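Transcriptional regulator, SorC family (Enterococcus faecalis, PDB 2O0M) probably acts as a DNA-binding transcriptional regulator whose sugar-binding domain senses a carbohydrate effector. Local coordinates at residues R253-D258 / Y285-I290; K314-Y319 / L329-A334. All coordinates share one frame; numbering follows the deposited sequence.

Contact 1 of 2, residues R253-D258 / Y285-I290; sequences RKMSDD and YKIPRI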
loop_
_atom_site.group_PDB
_atom_site.type_symbol
_atom_site.label_atom_id
_atom_site.label_comp_id
_atom_site.label_asym_id
_atom_site.label_seq_id
_atom_site.Cartn_x
_atom_site.Cartn_y
_atom_site.Cartn_z
ATOM N N ARG A 253 8.995 -5.364 -11.112
ATOM C CA ARG A 253 8.400 -6.662 -10.757
ATOM C C ARG A 253 8.609 -7.747 -11.808
ATOM O O ARG A 253 8.101 -8.863 -11.664
ATOM C CB ARG A 253 6.904 -6.483 -10.495
ATOM C CG ARG A 253 6.611 -5.639 -9.242
ATOM C CD ARG A 253 5.132 -5.330 -9.167
ATOM N NE ARG A 253 4.739 -4.565 -7.979
ATOM C CZ ARG A 253 3.480 -4.208 -7.737
ATOM N NH1 ARG A 253 2.526 -4.556 -8.598
ATOM N NH2 ARG A 253 3.177 -3.520 -6.641
ATOM N N LYS A 254 9.350 -7.420 -12.863
ATOM C CA LYS A 254 9.698 -8.382 -13.912
ATOM C C LYS A 254 8.455 -9.047 -14.511
ATOM O O LYS A 254 8.386 -10.280 -14.678
ATOM C CB LYS A 254 10.705 -9.413 -13.386
ATOM C CG LYS A 254 11.956 -8.767 -12.811
ATOM C CD LYS A 254 13.030 -9.777 -12.449
ATOM C CE LYS A 254 14.225 -9.091 -11.803
ATOM N NZ LYS A 254 14.834 -8.024 -12.658
HETATM N N MSE A 255 7.477 -8.212 -14.849
HETATM C CA MSE A 255 6.275 -8.685 -15.515
HETATM C C MSE A 255 6.660 -9.193 -16.907
HETATM O O MSE A 255 7.708 -8.836 -17.443
HETATM C CB MSE A 255 5.216 -7.581 -15.578
HETATM C CG MSE A 255 4.724 -7.168 -14.203
HETATM SE SE MSE A 255 3.205 -5.958 -14.258
HETATM C CE MSE A 255 1.962 -7.244 -14.681
ATOM N N SER A 256 5.822 -10.051 -17.473
ATOM C CA SER A 256 6.105 -10.649 -18.775
ATOM C C SER A 256 6.165 -9.596 -19.879
ATOM O O SER A 256 5.574 -8.531 -19.759
ATOM C CB SER A 256 5.031 -11.683 -19.136
ATOM O OG SER A 256 3.842 -11.036 -19.536
ATOM N N ASP A 257 6.864 -9.910 -20.966
ATOM C CA ASP A 257 6.952 -8.992 -22.100
ATOM C C ASP A 257 5.570 -8.615 -22.626
ATOM O O ASP A 257 5.300 -7.453 -22.913
ATOM C CB ASP A 257 7.751 -9.621 -23.245
ATOM C CG ASP A 257 9.189 -9.915 -22.865
ATOM O OD1 ASP A 257 9.684 -9.339 -21.869
ATOM O OD2 ASP A 257 9.823 -10.719 -23.572
ATOM N N ASP A 258 4.698 -9.609 -22.769
ATOM C CA ASP A 258 3.351 -9.350 -23.246
ATOM C C ASP A 258 2.610 -8.370 -22.327
ATOM O O ASP A 258 1.900 -7.488 -22.799
ATOM C CB ASP A 258 2.553 -10.658 -23.361
ATOM C CG ASP A 258 2.986 -11.528 -24.536
ATOM O OD1 ASP A 258 3.649 -11.043 -25.484
ATOM O OD2 ASP A 258 2.659 -12.728 -24.522
ATOM N N TYR A 285 -5.821 -3.270 -16.225
ATOM C CA TYR A 285 -5.289 -4.625 -16.044
ATOM C C TYR A 285 -5.170 -4.980 -14.561
ATOM O O TYR A 285 -4.996 -4.101 -13.715
ATOM C CB TYR A 285 -3.914 -4.738 -16.701
ATOM C CG TYR A 285 -3.352 -6.141 -16.773
ATOM C CD1 TYR A 285 -3.947 -7.111 -17.580
ATOM C CD2 TYR A 285 -2.205 -6.493 -16.070
ATOM C CE1 TYR A 285 -3.435 -8.390 -17.662
ATOM C CE2 TYR A 285 -1.680 -7.778 -16.145
ATOM C CZ TYR A 285 -2.303 -8.724 -16.948
ATOM O OH TYR A 285 -1.802 -10.001 -17.052
ATOM N N LYS A 286 -5.272 -6.274 -14.264
ATOM C CA LYS A 286 -4.981 -6.789 -12.925
ATOM C C LYS A 286 -4.247 -8.127 -13.002
ATOM O O LYS A 286 -4.507 -8.955 -13.885
ATOM C CB LYS A 286 -6.257 -6.916 -12.091
ATOM C CG LYS A 286 -7.244 -7.947 -12.604
ATOM C CD LYS A 286 -8.585 -7.820 -11.903
ATOM C CE LYS A 286 -9.571 -8.868 -12.412
ATOM N NZ LYS A 286 -10.804 -8.890 -11.568
ATOM N N ILE A 287 -3.307 -8.326 -12.090
ATOM C CA ILE A 287 -2.571 -9.589 -12.018
ATOM C C ILE A 287 -3.426 -10.616 -11.276
ATOM O O ILE A 287 -4.394 -10.243 -10.599
ATOM C CB ILE A 287 -1.189 -9.426 -11.337
ATOM C CG1 ILE A 287 -1.338 -8.969 -9.875
ATOM C CG2 ILE A 287 -0.319 -8.443 -12.135
ATOM C CD1 ILE A 287 -0.059 -8.999 -9.102
ATOM N N PRO A 288 -3.096 -11.915 -11.408
ATOM C CA PRO A 288 -3.879 -12.899 -10.657
ATOM C C PRO A 288 -3.869 -12.624 -9.149
ATOM O O PRO A 288 -2.828 -12.303 -8.578
ATOM C CB PRO A 288 -3.199 -14.227 -11.012
ATOM C CG PRO A 288 -2.590 -13.974 -12.354
ATOM C CD PRO A 288 -2.064 -12.565 -12.236
ATOM N N ARG A 289 -5.039 -12.722 -8.526
ATOM C CA ARG A 289 -5.215 -12.255 -7.152
ATOM C C ARG A 289 -4.890 -13.342 -6.146
ATOM O O ARG A 289 -5.399 -14.465 -6.237
ATOM C CB ARG A 289 -6.644 -11.775 -6.906
ATOM C CG ARG A 289 -6.925 -11.440 -5.449
ATOM C CD ARG A 289 -8.298 -10.824 -5.279
ATOM N NE ARG A 289 -9.369 -11.795 -5.552
ATOM C CZ ARG A 289 -9.901 -12.614 -4.644
ATOM N NH1 ARG A 289 -9.481 -12.607 -3.384
ATOM N NH2 ARG A 289 -10.878 -13.447 -4.996
ATOM N N ILE A 290 -4.044 -12.991 -5.184
ATOM C CA ILE A 290 -3.799 -13.810 -4.014
ATOM C C ILE A 290 -3.888 -12.866 -2.828
ATOM O O ILE A 290 -2.922 -12.187 -2.523
ATOM C CB ILE A 290 -2.418 -14.471 -4.038
ATOM C CG1 ILE A 290 -2.186 -15.184 -5.375
ATOM C CG2 ILE A 290 -2.280 -15.426 -2.847
ATOM C CD1 ILE A 290 -0.786 -15.717 -5.562
#
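Tyr285 OH is hydrogen-bonded to OE2 of Glu259, on helix 257-265. The ring arrives there because its CG is anti to the backbone N (chi1 -171°), and its edge then faces the tip of selenomethionine Met255. CE of Met255 comes up near the plane of that ring, 4.0 Å from CE2 of Tyr285. The same methyl also rests on Ile287, 3.6 Å from CG2, the branch methyl. A bend at the last torsion of Met255 (chi3 76°) turns CE from an otherwise extended chain, which crosses the Ile287 side chain at about a right angle. The contact is apolar, with no hydrogen bond between 253-258 and 285-290. Met255 sits in the turn joining helices 246-252 and 257-265. Lys254, with positive phi, closes the first helix in a Schellman motif, and Ser256 is the N-cap of the second, its OG bonded to Glu259 N. Tyr285 is the last residue but one of strand 283-286, whose neighbour 275-277 supplies Phe276 against Met255. Leu263 of helix 257-265 touches both Met255 and Tyr285. Arg253, just before Lys254, makes salt bridges to Glu182 and Glu271.

Contact 2 of 2, residues K314-Y319 / L329-A334; sequences KAIRAY and LITDEA. With PO4 (phosphate ion), chain C.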
loop_
_atom_site.group_PDB
_atom_site.type_symbol
_atom_site.label_atom_id
_atom_site.label_comp_id
_atom_site.label_asym_id
_atom_site.label_seq_id
_atom_site.Cartn_x
_atom_site.Cartn_y
_atom_site.Cartn_z
ATOM N N LYS A 314 0.944 12.200 -10.990
ATOM C CA LYS A 314 0.042 11.590 -11.968
ATOM C C LYS A 314 -0.526 10.264 -11.466
ATOM O O LYS A 314 -1.726 10.007 -11.584
ATOM C CB LYS A 314 0.757 11.383 -13.300
ATOM C CG LYS A 314 1.062 12.671 -14.045
ATOM C CD LYS A 314 1.947 12.412 -15.241
ATOM C CE LYS A 314 1.850 13.516 -16.281
ATOM N NZ LYS A 314 1.989 14.882 -15.713
ATOM N N ALA A 315 0.337 9.436 -10.883
ATOM C CA ALA A 315 -0.097 8.130 -10.368
ATOM C C ALA A 315 -1.089 8.311 -9.221
ATOM O O ALA A 315 -2.093 7.597 -9.132
ATOM C CB ALA A 315 1.094 7.324 -9.904
ATOM N N ILE A 316 -0.790 9.248 -8.328
ATOM C CA ILE A 316 -1.678 9.553 -7.199
ATOM C C ILE A 316 -3.067 9.971 -7.698
ATOM O O ILE A 316 -4.085 9.443 -7.252
ATOM C CB ILE A 316 -1.078 10.643 -6.283
ATOM C CG1 ILE A 316 0.149 10.091 -5.549
ATOM C CG2 ILE A 316 -2.106 11.131 -5.271
ATOM C CD1 ILE A 316 1.046 11.184 -4.952
ATOM N N ARG A 317 -3.103 10.893 -8.648
ATOM C CA ARG A 317 -4.378 11.331 -9.230
ATOM C C ARG A 317 -5.175 10.162 -9.821
ATOM O O ARG A 317 -6.381 10.062 -9.629
ATOM C CB ARG A 317 -4.137 12.376 -10.318
ATOM C CG ARG A 317 -3.754 13.735 -9.785
ATOM C CD ARG A 317 -3.158 14.591 -10.876
ATOM N NE ARG A 317 -4.038 14.673 -12.041
ATOM C CZ ARG A 317 -3.616 14.735 -13.303
ATOM N NH1 ARG A 317 -2.317 14.744 -13.593
ATOM N NH2 ARG A 317 -4.496 14.797 -14.293
ATOM N N ALA A 318 -4.495 9.273 -10.530
ATOM C CA ALA A 318 -5.176 8.199 -11.250
ATOM C C ALA A 318 -5.751 7.162 -10.292
ATOM O O ALA A 318 -6.876 6.682 -10.476
ATOM C CB ALA A 318 -4.240 7.550 -12.245
ATOM N N TYR A 319 -4.980 6.803 -9.271
ATOM C CA TYR A 319 -5.466 5.824 -8.299
ATOM C C TYR A 319 -6.532 6.453 -7.401
ATOM O O TYR A 319 -7.553 5.833 -7.115
ATOM C CB TYR A 319 -4.350 5.239 -7.415
ATOM C CG TYR A 319 -4.975 4.470 -6.277
ATOM C CD1 TYR A 319 -5.518 3.202 -6.490
ATOM C CD2 TYR A 319 -5.138 5.049 -5.025
ATOM C CE1 TYR A 319 -6.164 2.506 -5.466
ATOM C CE2 TYR A 319 -5.774 4.367 -3.998
ATOM C CZ TYR A 319 -6.285 3.100 -4.215
ATOM O OH TYR A 319 -6.928 2.438 -3.180
ATOM N N LEU A 329 -4.722 10.074 3.025
ATOM C CA LEU A 329 -3.570 10.155 2.128
ATOM C C LEU A 329 -2.436 10.872 2.846
ATOM O O LEU A 329 -2.576 12.038 3.216
ATOM C CB LEU A 329 -3.918 10.892 0.835
ATOM C CG LEU A 329 -2.748 11.177 -0.119
ATOM C CD1 LEU A 329 -2.104 9.890 -0.618
ATOM C CD2 LEU A 329 -3.200 12.028 -1.289
ATOM N N ILE A 330 -1.331 10.163 3.052
ATOM C CA ILE A 330 -0.095 10.764 3.568
ATOM C C ILE A 330 0.787 11.048 2.363
ATOM O O ILE A 330 1.125 10.144 1.600
ATOM C CB ILE A 330 0.657 9.841 4.535
ATOM C CG1 ILE A 330 -0.247 9.502 5.724
ATOM C CG2 ILE A 330 1.968 10.504 4.978
ATOM C CD1 ILE A 330 0.296 8.466 6.660
ATOM N N THR A 331 1.152 12.309 2.189
ATOM C CA THR A 331 1.903 12.721 1.021
ATOM C C THR A 331 2.841 13.867 1.401
ATOM O O THR A 331 3.001 14.194 2.583
ATOM C CB THR A 331 0.925 13.114 -0.118
ATOM O OG1 THR A 331 1.629 13.258 -1.361
ATOM C CG2 THR A 331 0.122 14.375 0.211
ATOM N N ASP A 332 3.463 14.467 0.406
ATOM C CA ASP A 332 4.355 15.593 0.685
ATOM C C ASP A 332 4.002 16.822 -0.132
ATOM O O ASP A 332 3.125 16.784 -0.991
ATOM C CB ASP A 332 5.830 15.198 0.559
ATOM C CG ASP A 332 6.201 14.653 -0.806
ATOM O OD1 ASP A 332 5.475 14.898 -1.787
ATOM O OD2 ASP A 332 7.253 13.981 -0.892
ATOM N N GLU A 333 4.671 17.924 0.190
ATOM C CA GLU A 333 4.428 19.192 -0.473
ATOM C C GLU A 333 4.691 19.089 -1.963
ATOM O O GLU A 333 3.982 19.685 -2.763
ATOM C CB GLU A 333 5.322 20.296 0.108
ATOM C CG GLU A 333 4.903 20.808 1.474
ATOM C CD GLU A 333 5.711 22.038 1.907
ATOM O OE1 GLU A 333 6.946 21.920 2.065
ATOM O OE2 GLU A 333 5.113 23.125 2.089
ATOM N N ALA A 334 5.723 18.348 -2.342
ATOM C CA ALA A 334 6.086 18.272 -3.750
ATOM C C ALA A 334 4.961 17.637 -4.567
ATOM O O ALA A 334 4.602 18.127 -5.637
ATOM C CB ALA A 334 7.375 17.535 -3.925
HETATM P P PO4 C . -7.602 14.279 -12.300
HETATM O O1 PO4 C . -7.427 14.320 -13.799
HETATM O O2 PO4 C . -7.361 15.616 -11.650
HETATM O O3 PO4 C . -9.000 13.814 -11.996
HETATM O O4 PO4 C . -6.629 13.290 -11.725
#
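Helix 313-320 packs across strand 328-332, Ile316 lying nearest Thr331 (CA atoms 9.5 Å apart). Ile316 supplies both helix contacts. Its CG2, anti to the backbone N, drops toward Leu329 and meets CD2 at 4.2 Å, while the other branch ends with CD1 4.2 Å from Thr331 OG1. That hydroxyl is hydrogen-bonded to the carbonyl O of Ala307, so a buried polar atom is satisfied beneath a methyl. Asp332, next along, is the N-cap of helix 333-339; its OD1 is gripped by the backbone N of both Gly309 and Ala335. Arg317 turns to a phosphate ion, probably from the crystallisation liquor. NH2 gives a fairly straight bond to O1 (3.0 Å, 166°), and NE donates to O4 at 3.0 Å along a more bent path of 138°. A bend at chi3 (54°) helps bring the guanidinium edge to the ion, with P close to its plane. The helix is the crossover of a beta-alpha-beta unit from strand 302-306 to strand 328-332. Ala315 and Ala318 pack it against Ala270 of strand 270-272, while on the reverse of strand 328-332 Ile330 meets helix 122-138.

In the fold
Contact 1 closes along the chain before contact 2 opens, and the two do not touch: their centres lie 23 Å apart and their nearest atoms about 10 Å. Both reach the same mixed sheet of the putative sugar-binding domain. Contact 1 lies at the surface, about 17 Å from the chain centre, at the edge strand 283-286 of the antiparallel part, next to 275-277; contact 2 is buried, at about 13 Å, where strands 302-306 and 328-332 run parallel. Strands 270-272 and 275-277 carry residues against both contacts, Phe277 stacking edge-to-face with Tyr319. No sugar is bound at either; the phosphate is held by Arg317 of helix 313-320, not between the two segments.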